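Local atomic coordinates of cell death-related nuclease 4 (PDB entry 5DK5), a protein that degrades RNA and DNA from the 3' end as a metal-dependent DEDDh exonuclease and takes part in apoptotic DNA degradation. Residues 25-30 with 79-84; 41-46 with 189-194; 66-71 with 87-92; 183-188 with 195-200. All blocks are in the same frame, centred on the assembly; numbering follows the deposited sequence.

Contact 1 (25-30 with 79-84)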
# COMPACT_ATOMS: atom_id res chain seq x y z
N ASP B 25 -5.27 -20.18 9.58
CA ASP B 25 -5.14 -19.48 8.31
C ASP B 25 -4.94 -17.98 8.48
O ASP B 25 -5.72 -17.31 9.16
CB ASP B 25 -6.38 -19.72 7.44
CG ASP B 25 -6.28 -19.05 6.09
OD1 ASP B 25 -6.57 -17.84 5.98
OD2 ASP B 25 -5.90 -19.74 5.12
N PHE B 26 -3.89 -17.46 7.86
CA PHE B 26 -3.62 -16.03 7.82
C PHE B 26 -3.85 -15.48 6.42
O PHE B 26 -3.52 -16.13 5.42
CB PHE B 26 -2.19 -15.71 8.25
CG PHE B 26 -1.93 -15.90 9.72
CD1 PHE B 26 -2.69 -15.24 10.67
CD2 PHE B 26 -0.90 -16.72 10.15
CE1 PHE B 26 -2.44 -15.41 12.02
CE2 PHE B 26 -0.65 -16.89 11.50
CZ PHE B 26 -1.42 -16.23 12.43
N GLU B 27 -4.45 -14.30 6.35
CA GLU B 27 -4.47 -13.51 5.12
C GLU B 27 -3.71 -12.22 5.40
O GLU B 27 -3.78 -11.69 6.50
CB GLU B 27 -5.91 -13.22 4.67
CG GLU B 27 -6.72 -14.48 4.42
CD GLU B 27 -6.15 -15.35 3.31
OE1 GLU B 27 -5.57 -14.80 2.35
OE2 GLU B 27 -6.27 -16.59 3.41
N THR B 28 -2.99 -11.74 4.39
CA THR B 28 -2.11 -10.59 4.57
C THR B 28 -2.35 -9.50 3.52
O THR B 28 -3.02 -9.72 2.52
CB THR B 28 -0.62 -11.00 4.49
OG1 THR B 28 -0.27 -11.31 3.13
CG2 THR B 28 -0.34 -12.21 5.37
N THR B 29 -1.78 -8.33 3.78
CA THR B 29 -1.66 -7.31 2.76
C THR B 29 -0.76 -7.86 1.67
O THR B 29 0.06 -8.74 1.92
CB THR B 29 -1.08 -6.00 3.31
OG1 THR B 29 0.18 -6.28 3.95
CG2 THR B 29 -2.03 -5.37 4.32
N SER B 30 -0.92 -7.35 0.45
CA SER B 30 -0.12 -7.83 -0.67
C SER B 30 -0.24 -6.94 -1.89
O SER B 30 -1.17 -6.13 -2.01
CB SER B 30 -0.52 -9.26 -1.04
OG SER B 30 -1.89 -9.31 -1.39
N VAL B 79 -7.68 -7.00 -2.06
CA VAL B 79 -9.10 -7.11 -1.74
C VAL B 79 -9.76 -8.22 -2.56
O VAL B 79 -10.54 -9.00 -2.03
CB VAL B 79 -9.83 -5.78 -2.00
CG1 VAL B 79 -11.35 -5.96 -1.87
CG2 VAL B 79 -9.34 -4.71 -1.05
N ASP B 80 -9.45 -8.27 -3.85
CA ASP B 80 -10.02 -9.27 -4.74
C ASP B 80 -9.60 -10.68 -4.34
O ASP B 80 -10.37 -11.63 -4.51
CB ASP B 80 -9.61 -9.00 -6.19
CG ASP B 80 -10.24 -7.73 -6.76
OD1 ASP B 80 -11.25 -7.25 -6.20
OD2 ASP B 80 -9.73 -7.23 -7.78
N PHE B 81 -8.39 -10.81 -3.81
CA PHE B 81 -7.85 -12.12 -3.46
C PHE B 81 -8.32 -12.60 -2.09
O PHE B 81 -8.67 -13.77 -1.92
CB PHE B 81 -6.32 -12.08 -3.50
CG PHE B 81 -5.68 -13.37 -3.09
CD1 PHE B 81 -5.70 -14.46 -3.93
CD2 PHE B 81 -5.05 -13.49 -1.86
CE1 PHE B 81 -5.11 -15.66 -3.56
CE2 PHE B 81 -4.46 -14.68 -1.48
CZ PHE B 81 -4.49 -15.76 -2.33
N THR B 82 -8.33 -11.69 -1.11
CA THR B 82 -8.68 -12.05 0.26
C THR B 82 -10.17 -11.93 0.54
O THR B 82 -10.69 -12.57 1.46
CB THR B 82 -7.93 -11.15 1.27
OG1 THR B 82 -8.37 -9.80 1.11
CG2 THR B 82 -6.42 -11.23 1.05
N GLY B 83 -10.86 -11.12 -0.26
CA GLY B 83 -12.28 -10.86 -0.05
C GLY B 83 -12.53 -9.91 1.10
O GLY B 83 -13.67 -9.72 1.52
N ILE B 84 -11.47 -9.29 1.62
CA ILE B 84 -11.58 -8.40 2.77
C ILE B 84 -11.82 -6.96 2.29
O ILE B 84 -11.04 -6.43 1.51
CB ILE B 84 -10.32 -8.45 3.64
CG1 ILE B 84 -10.07 -9.88 4.13
CG2 ILE B 84 -10.45 -7.50 4.83
CD1 ILE B 84 -8.76 -10.07 4.86
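Glu27, a magnesium ligand on strand 20-28, meets Phe81 and Thr82 at the C-terminal end of helix 76-82, at the metal site of this RNase H-like DEDDh exonuclease fold. Across the contact the interactions are van der Waals. Thr82 CG2 lies 3.9 Å from Glu27 OE1 and 4.0 Å from Thr28 O, and the Glu27 and Thr82 side chains pass in opposite senses. In Phe81, chi1 (178°) sets CG anti to the backbone N. Its side chain runs roughly perpendicular to that of Glu27, and Phe81 CE2 lies 4.0 Å from Glu27 OE1. Ring and carboxylate planes stand 58° apart. More loosely, Ile84 CD1 approaches Glu27 CB at 4.3 Å.

The polar relations run within each segment or beyond both. Asp25 OD1 and Glu27 OE2 come within 2.9 Å as two acceptors, beside the bound magnesium ion and Asp194, the third ligand. On the helix side, the chain leaves helical geometry at Gly83, whose phi is positive. Thr82 OG1 bonds Cys78 O one turn back and also closes an ST turn, accepting from Ile84 N at 3.2 Å with an N-H...O angle of 158°.

Contact 2 (41-46 with 189-194)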
# COMPACT_ATOMS: atom_id res chain seq x y z
N VAL B 41 -0.48 -9.27 8.55
CA VAL B 41 -1.72 -10.02 8.77
C VAL B 41 -2.91 -9.07 8.83
O VAL B 41 -2.88 -8.07 9.55
CB VAL B 41 -1.65 -10.84 10.07
CG1 VAL B 41 -2.98 -11.55 10.33
CG2 VAL B 41 -0.52 -11.85 10.00
N ILE B 42 -3.97 -9.40 8.09
CA ILE B 42 -5.20 -8.61 8.10
C ILE B 42 -6.42 -9.46 8.44
O ILE B 42 -7.51 -8.93 8.68
CB ILE B 42 -5.43 -7.91 6.74
CG1 ILE B 42 -5.38 -8.92 5.59
CG2 ILE B 42 -4.38 -6.82 6.54
CD1 ILE B 42 -5.69 -8.31 4.24
N GLN B 43 -6.25 -10.78 8.46
CA GLN B 43 -7.29 -11.67 8.97
C GLN B 43 -6.67 -12.89 9.66
O GLN B 43 -5.70 -13.46 9.17
CB GLN B 43 -8.24 -12.11 7.87
CG GLN B 43 -9.46 -12.86 8.39
CD GLN B 43 -10.54 -13.06 7.35
OE1 GLN B 43 -10.33 -12.80 6.16
NE2 GLN B 43 -11.70 -13.53 7.79
N PHE B 44 -7.26 -13.26 10.79
CA PHE B 44 -6.75 -14.31 11.66
C PHE B 44 -7.88 -15.32 11.91
O PHE B 44 -8.79 -15.04 12.68
CB PHE B 44 -6.25 -13.69 12.97
CG PHE B 44 -5.35 -14.58 13.79
CD1 PHE B 44 -5.37 -15.96 13.65
CD2 PHE B 44 -4.48 -14.02 14.71
CE1 PHE B 44 -4.54 -16.76 14.41
CE2 PHE B 44 -3.65 -14.81 15.47
CZ PHE B 44 -3.68 -16.18 15.33
N ALA B 45 -7.80 -16.48 11.25
CA ALA B 45 -8.90 -17.45 11.27
C ALA B 45 -8.45 -18.83 11.75
O ALA B 45 -7.45 -19.37 11.28
CB ALA B 45 -9.52 -17.56 9.89
N ILE B 46 -9.21 -19.38 12.70
CA ILE B 46 -8.95 -20.72 13.22
C ILE B 46 -10.27 -21.48 13.39
O ILE B 46 -11.28 -20.91 13.78
CB ILE B 46 -8.21 -20.68 14.58
CG1 ILE B 46 -6.88 -19.95 14.45
CG2 ILE B 46 -7.98 -22.11 15.10
CD1 ILE B 46 -6.16 -19.72 15.77
N HIS B 189 -15.99 -16.44 1.53
CA HIS B 189 -14.98 -16.09 0.54
C HIS B 189 -13.79 -15.36 1.18
O HIS B 189 -13.33 -14.35 0.66
CB HIS B 189 -15.59 -15.24 -0.57
CG HIS B 189 -16.61 -15.96 -1.39
ND1 HIS B 189 -16.30 -17.04 -2.19
CD2 HIS B 189 -17.94 -15.75 -1.55
CE1 HIS B 189 -17.40 -17.47 -2.79
NE2 HIS B 189 -18.40 -16.70 -2.42
N ASP B 190 -13.32 -15.88 2.31
CA ASP B 190 -12.18 -15.29 3.01
C ASP B 190 -11.37 -16.36 3.74
O ASP B 190 -11.39 -17.53 3.36
CB ASP B 190 -12.67 -14.20 3.97
CG ASP B 190 -13.63 -14.73 5.03
OD1 ASP B 190 -13.77 -15.97 5.17
OD2 ASP B 190 -14.24 -13.90 5.74
N ALA B 191 -10.66 -15.96 4.79
CA ALA B 191 -9.78 -16.86 5.54
C ALA B 191 -10.53 -18.05 6.12
O ALA B 191 -10.02 -19.17 6.11
CB ALA B 191 -9.10 -16.09 6.65
N MET B 192 -11.74 -17.82 6.62
CA MET B 192 -12.49 -18.87 7.29
C MET B 192 -12.89 -19.96 6.30
O MET B 192 -13.01 -21.13 6.68
CB MET B 192 -13.73 -18.28 7.98
CG MET B 192 -14.55 -19.30 8.77
SD MET B 192 -13.60 -20.25 9.97
CE MET B 192 -13.06 -18.96 11.09
N ASP B 193 -13.09 -19.59 5.04
CA ASP B 193 -13.40 -20.56 4.01
C ASP B 193 -12.23 -21.51 3.80
O ASP B 193 -12.42 -22.72 3.63
CB ASP B 193 -13.76 -19.87 2.69
CG ASP B 193 -15.15 -19.27 2.71
OD1 ASP B 193 -15.73 -19.13 3.81
OD2 ASP B 193 -15.66 -18.93 1.62
N ASP B 194 -11.02 -20.96 3.81
CA ASP B 194 -9.81 -21.78 3.71
C ASP B 194 -9.75 -22.75 4.88
O ASP B 194 -9.45 -23.93 4.71
CB ASP B 194 -8.56 -20.90 3.67
CG ASP B 194 -8.46 -20.08 2.40
OD1 ASP B 194 -9.46 -20.00 1.67
OD2 ASP B 194 -7.38 -19.52 2.14
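The amide of Gln43 and the carboxylate of Asp190 stand nearly perpendicular, their planes 81° apart. Over one face of the amide sits the methyl of Ala191, with CB 3.4 Å from Gln43 CD. From above that same face Ala191 N gives Gln43 OE1 a weak bond of 3.5 Å. Asp190 OD2 instead lies close to the amide plane, beyond Gln43 NE2, which makes an almost straight but long and weak bond of 3.3 Å to it and also serves Asn63 OD1. With CG anti to the backbone N (chi1 -171°) and the chain beyond it extended, the amide reaches the start of the helix. Asp190 is the N-cap of helix 191-207: its OD1 accepts weakly from Met192 N at 3.1 Å. An alanine in place of Gln43 would probably leave Asp190 OD2 and the Ala191 N-H without these mates and open a gap against the Ala191 methyl.

Apolar packing continues the contact. Ala45 CB touches Ala191 CB at 3.6 Å, and the bent Met192 chain sets CE 4.0 Å from Ala45 CB.

Ile42 and Gln43 form a classic beta bulge opposite Glu27 of strand 20-28. Helix 191-207, which carries the magnesium ligand Asp194, starts against strand 41-50, with Ala191 also touching Asp25 and Glu27 on strand 20-28 and Met192 reaching Asn63 on strand 55-65.

Contact 3 (66-71 with 87-92)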
# COMPACT_ATOMS: atom_id res chain seq x y z
N VAL B 66 -7.57 -7.74 11.22
CA VAL B 66 -6.41 -7.09 11.82
C VAL B 66 -6.06 -5.83 11.04
O VAL B 66 -6.02 -5.84 9.81
CB VAL B 66 -5.19 -8.03 11.85
CG1 VAL B 66 -4.00 -7.35 12.52
CG2 VAL B 66 -5.52 -9.31 12.58
N LYS B 67 -5.81 -4.74 11.75
CA LYS B 67 -5.43 -3.48 11.12
C LYS B 67 -3.92 -3.43 10.88
O LYS B 67 -3.14 -3.46 11.83
CB LYS B 67 -5.86 -2.29 11.97
CG LYS B 67 -5.55 -0.93 11.33
CD LYS B 67 -5.73 0.22 12.29
CE LYS B 67 -7.20 0.51 12.54
NZ LYS B 67 -7.38 1.61 13.53
N PRO B 68 -3.49 -3.36 9.60
CA PRO B 68 -2.06 -3.19 9.30
C PRO B 68 -1.59 -1.76 9.55
O PRO B 68 -2.43 -0.86 9.59
CB PRO B 68 -1.97 -3.55 7.82
CG PRO B 68 -3.30 -3.17 7.27
CD PRO B 68 -4.30 -3.39 8.37
N VAL B 69 -0.29 -1.55 9.72
CA VAL B 69 0.24 -0.22 10.05
C VAL B 69 1.29 0.28 9.06
O VAL B 69 1.57 1.47 9.00
CB VAL B 69 0.87 -0.22 11.46
CG1 VAL B 69 -0.19 -0.54 12.51
CG2 VAL B 69 2.03 -1.20 11.55
N LEU B 70 1.88 -0.63 8.28
CA LEU B 70 2.87 -0.25 7.27
C LEU B 70 2.18 0.16 5.97
O LEU B 70 2.54 1.16 5.36
CB LEU B 70 3.85 -1.39 7.00
CG LEU B 70 4.67 -1.90 8.19
CD1 LEU B 70 5.56 -3.05 7.76
CD2 LEU B 70 5.50 -0.78 8.80
N ASN B 71 1.20 -0.64 5.56
CA ASN B 71 0.37 -0.33 4.40
C ASN B 71 -1.09 -0.43 4.80
O ASN B 71 -1.65 -1.53 4.88
CB ASN B 71 0.69 -1.27 3.24
CG ASN B 71 2.09 -1.06 2.69
OD1 ASN B 71 2.34 -0.09 1.98
ND2 ASN B 71 3.00 -1.97 3.01
N ARG B 87 -13.20 -1.32 4.85
CA ARG B 87 -13.90 -0.90 6.05
C ARG B 87 -13.66 -1.87 7.21
O ARG B 87 -13.66 -1.46 8.38
CB ARG B 87 -15.40 -0.78 5.77
CG ARG B 87 -16.06 -2.07 5.31
CD ARG B 87 -17.52 -1.85 4.93
NE ARG B 87 -18.17 -3.08 4.50
CZ ARG B 87 -18.75 -3.95 5.32
NH1 ARG B 87 -18.77 -3.74 6.63
NH2 ARG B 87 -19.32 -5.05 4.83
N SER B 88 -13.43 -3.14 6.89
CA SER B 88 -13.28 -4.16 7.92
C SER B 88 -11.96 -4.03 8.68
O SER B 88 -11.90 -4.34 9.87
CB SER B 88 -13.40 -5.56 7.31
OG SER B 88 -14.75 -5.86 7.01
N ILE B 89 -10.91 -3.58 8.00
CA ILE B 89 -9.61 -3.44 8.66
C ILE B 89 -9.45 -2.05 9.28
O ILE B 89 -8.67 -1.87 10.21
CB ILE B 89 -8.43 -3.70 7.69
CG1 ILE B 89 -8.38 -2.68 6.55
CG2 ILE B 89 -8.53 -5.11 7.11
CD1 ILE B 89 -7.03 -2.62 5.88
N ASP B 90 -10.20 -1.07 8.77
CA ASP B 90 -10.17 0.28 9.33
C ASP B 90 -10.74 0.29 10.74
O ASP B 90 -10.38 1.14 11.56
CB ASP B 90 -10.95 1.26 8.45
CG ASP B 90 -10.18 1.69 7.20
OD1 ASP B 90 -8.99 1.32 7.06
OD2 ASP B 90 -10.76 2.41 6.37
N THR B 91 -11.64 -0.65 11.03
CA THR B 91 -12.27 -0.75 12.34
C THR B 91 -11.69 -1.87 13.19
O THR B 91 -12.21 -2.19 14.26
CB THR B 91 -13.79 -0.98 12.20
OG1 THR B 91 -14.03 -2.15 11.41
CG2 THR B 91 -14.45 0.22 11.54
N ALA B 92 -10.60 -2.47 12.73
CA ALA B 92 -10.00 -3.62 13.40
C ALA B 92 -8.92 -3.20 14.39
O ALA B 92 -8.48 -2.05 14.38
CB ALA B 92 -9.43 -4.59 12.38
O HOH W 1 -9.49 0.61 14.54
O HOH W 2 -7.74 3.37 11.01
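Lys67 and Pro68 pack against Ile89 and Ala92 in a partly buried contact that joins the loop after strand 55-65, an outermost strand of the sheet within this chain, to the short, weakly bonded helix 86-90. It combines apolar packing with a water-mediated polar side, at the flank of the RNase H-like exonuclease fold and away from the metal site.

The apolar part centres on Ile89. Its CD1 meets Pro68 CD at 3.8 Å, the two side chains crossing at about a right angle, while its CG2 lies 3.8 Å from Val66 O. Ala92 CB presses on the loop backbone, 3.7 Å from Lys67 N.

Lys67 runs over the carbonyls of Ile89, Asp90 and Ala92. CB is 3.3 Å from Ile89 O; further out, a bend at chi3 (-74°) places CE 3.4 Å from Asp90 O, with Ala92 O equally near. Such a cluster of carbonyl oxygens would favour a positive charge, yet the ammonium group appears to reach them through water. An alanine in place of Lys67 would probably leave these carbonyls without the nearby charge and the waters without their ammonium partner.

The carboxylate of Asp90 turns elsewhere, bonding His300 of the second subunit, so the short helix also takes part in the dimer interface. Two waters complete the polar side. The first donates to both Asp90 O and Ala92 O, the latter at 2.8 Å, but its link to Lys67 NZ is suspiciously short and doubtful in detail; the second accepts from Lys67 NZ at 3.1 Å and gives Asp90 O a weak bond.

Contact 4 (183-188 with 195-200)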
# COMPACT_ATOMS: atom_id res chain seq x y z
N PRO B 183 -16.40 -30.89 -2.74
CA PRO B 183 -16.90 -29.61 -3.25
C PRO B 183 -16.22 -28.43 -2.57
O PRO B 183 -16.15 -28.38 -1.34
CB PRO B 183 -18.39 -29.65 -2.91
CG PRO B 183 -18.49 -30.60 -1.77
CD PRO B 183 -17.43 -31.63 -2.00
N THR B 184 -15.72 -27.49 -3.36
CA THR B 184 -15.03 -26.32 -2.83
C THR B 184 -15.97 -25.51 -1.94
O THR B 184 -17.00 -25.01 -2.40
CB THR B 184 -14.48 -25.42 -3.95
OG1 THR B 184 -13.45 -26.12 -4.66
CG2 THR B 184 -13.90 -24.12 -3.39
N ILE B 185 -15.61 -25.38 -0.67
CA ILE B 185 -16.39 -24.60 0.28
C ILE B 185 -16.15 -23.11 0.03
O ILE B 185 -15.01 -22.64 0.06
CB ILE B 185 -16.02 -24.96 1.73
CG1 ILE B 185 -16.36 -26.43 2.01
CG2 ILE B 185 -16.76 -24.06 2.71
CD1 ILE B 185 -15.86 -26.95 3.34
N GLY B 186 -17.23 -22.38 -0.21
CA GLY B 186 -17.15 -20.96 -0.50
C GLY B 186 -18.35 -20.18 0.01
O GLY B 186 -19.28 -19.90 -0.75
N ARG B 187 -18.34 -19.84 1.29
CA ARG B 187 -19.39 -19.03 1.90
C ARG B 187 -18.92 -17.59 2.08
O ARG B 187 -19.37 -16.68 1.38
CB ARG B 187 -19.83 -19.60 3.25
CG ARG B 187 -20.10 -21.10 3.26
CD ARG B 187 -19.13 -21.87 4.15
NE ARG B 187 -19.81 -22.76 5.08
CZ ARG B 187 -20.29 -22.39 6.27
NH1 ARG B 187 -20.16 -21.13 6.68
NH2 ARG B 187 -20.89 -23.28 7.05
N ALA B 188 -18.01 -17.40 3.03
CA ALA B 188 -17.52 -16.07 3.38
C ALA B 188 -16.53 -15.54 2.35
O ALA B 188 -16.27 -14.34 2.29
CB ALA B 188 -16.88 -16.10 4.76
N CYS B 195 -10.03 -22.24 6.08
CA CYS B 195 -10.03 -23.06 7.28
C CYS B 195 -11.00 -24.23 7.15
O CYS B 195 -10.66 -25.37 7.47
CB CYS B 195 -10.41 -22.22 8.50
SG CYS B 195 -9.09 -21.13 9.09
N LEU B 196 -12.21 -23.94 6.67
CA LEU B 196 -13.23 -24.97 6.52
C LEU B 196 -12.84 -26.00 5.47
O LEU B 196 -13.06 -27.20 5.66
CB LEU B 196 -14.57 -24.32 6.14
CG LEU B 196 -15.22 -23.45 7.22
CD1 LEU B 196 -16.43 -22.72 6.66
CD2 LEU B 196 -15.60 -24.26 8.45
N ASN B 197 -12.25 -25.54 4.37
CA ASN B 197 -11.80 -26.45 3.32
C ASN B 197 -10.68 -27.36 3.81
O ASN B 197 -10.70 -28.57 3.57
CB ASN B 197 -11.33 -25.66 2.09
CG ASN B 197 -12.47 -25.25 1.20
OD1 ASN B 197 -13.11 -26.09 0.55
ND2 ASN B 197 -12.74 -23.95 1.13
N ILE B 198 -9.70 -26.78 4.50
CA ILE B 198 -8.59 -27.55 5.04
C ILE B 198 -9.09 -28.55 6.08
O ILE B 198 -8.62 -29.69 6.13
CB ILE B 198 -7.53 -26.62 5.68
CG1 ILE B 198 -6.85 -25.78 4.60
CG2 ILE B 198 -6.47 -27.44 6.43
CD1 ILE B 198 -6.01 -24.63 5.15
N ALA B 199 -10.05 -28.12 6.89
CA ALA B 199 -10.61 -28.98 7.93
C ALA B 199 -11.33 -30.18 7.31
O ALA B 199 -11.17 -31.31 7.78
CB ALA B 199 -11.57 -28.19 8.80
N THR B 200 -12.12 -29.93 6.27
CA THR B 200 -12.85 -31.00 5.60
C THR B 200 -11.88 -31.95 4.90
O THR B 200 -12.07 -33.17 4.92
CB THR B 200 -13.85 -30.43 4.58
OG1 THR B 200 -14.71 -29.49 5.22
CG2 THR B 200 -14.69 -31.55 3.96
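Ile185 lies against Asn197, Leu196 and Thr200 of helix 191-207. Its CB lies beside the Asn197 amide, 3.3 Å from Asn197 OD1. CG1, anti to the carbonyl carbon (chi1 -63°), stays near the same oxygen, while the CG2 branch packs against Leu196 CB. At the tip, Ile185 CD1 ends 3.4 Å from Thr200 OG1 and 3.6 Å from Leu196 O. That oxygen is gripped twice, by Thr200 N and Thr200 OG1 from opposite faces of its plane.

The backbone of Ile185 is held at two points by one amide. Ile185 N donates to Asn197 OD1 at 2.9 Å, and Asn197 ND2 donates to Ile185 O at 2.8 Å. Both bonds lie in the carbonyl plane on a lone pair and are fairly straight (159° and 158°), which fixes the rotation of the Asn197 amide. OD1 also accepts from Asn177.

Arg187 adds a van der Waals contact: Leu196 CD1 sits over one guanidinium face, offset toward the rim, 3.7 Å from Arg187 NE.

The contact thus fastens the loop between helices 172-179 and 191-207 back onto the second of them through Asn197, three residues beyond the magnesium ligand Asp194. The same part of the helix also packs on the sheet: Cys195 and Ala199 on strands 20-28 and 41-50, Leu196 and Thr200 on strand 55-65.

In the fold
Contacts 1 and 2 are buried and together gather the three magnesium ligands, Asp25 and Glu27 on strand 20-28 and Asp194 on helix 191-207, with strand 41-50 the neighbour of strand 20-28. Contacts 3 and 4 are only partly buried and lie about 25 Å apart between centres. Contact 4 shares helix 191-207 with contact 2, and Asp193 bonds Ala188 between them; contact 3 joins contact 2 through the backbone pair Ile42–Val66 and reaches the second subunit. The chemistry follows position: van der Waals contact beside the metal in contact 1, weak amide bonds and methyl packing in contact 2, water-bridged lysine in contact 3, and two short, fairly straight side-chain-to-backbone bonds in contact 4.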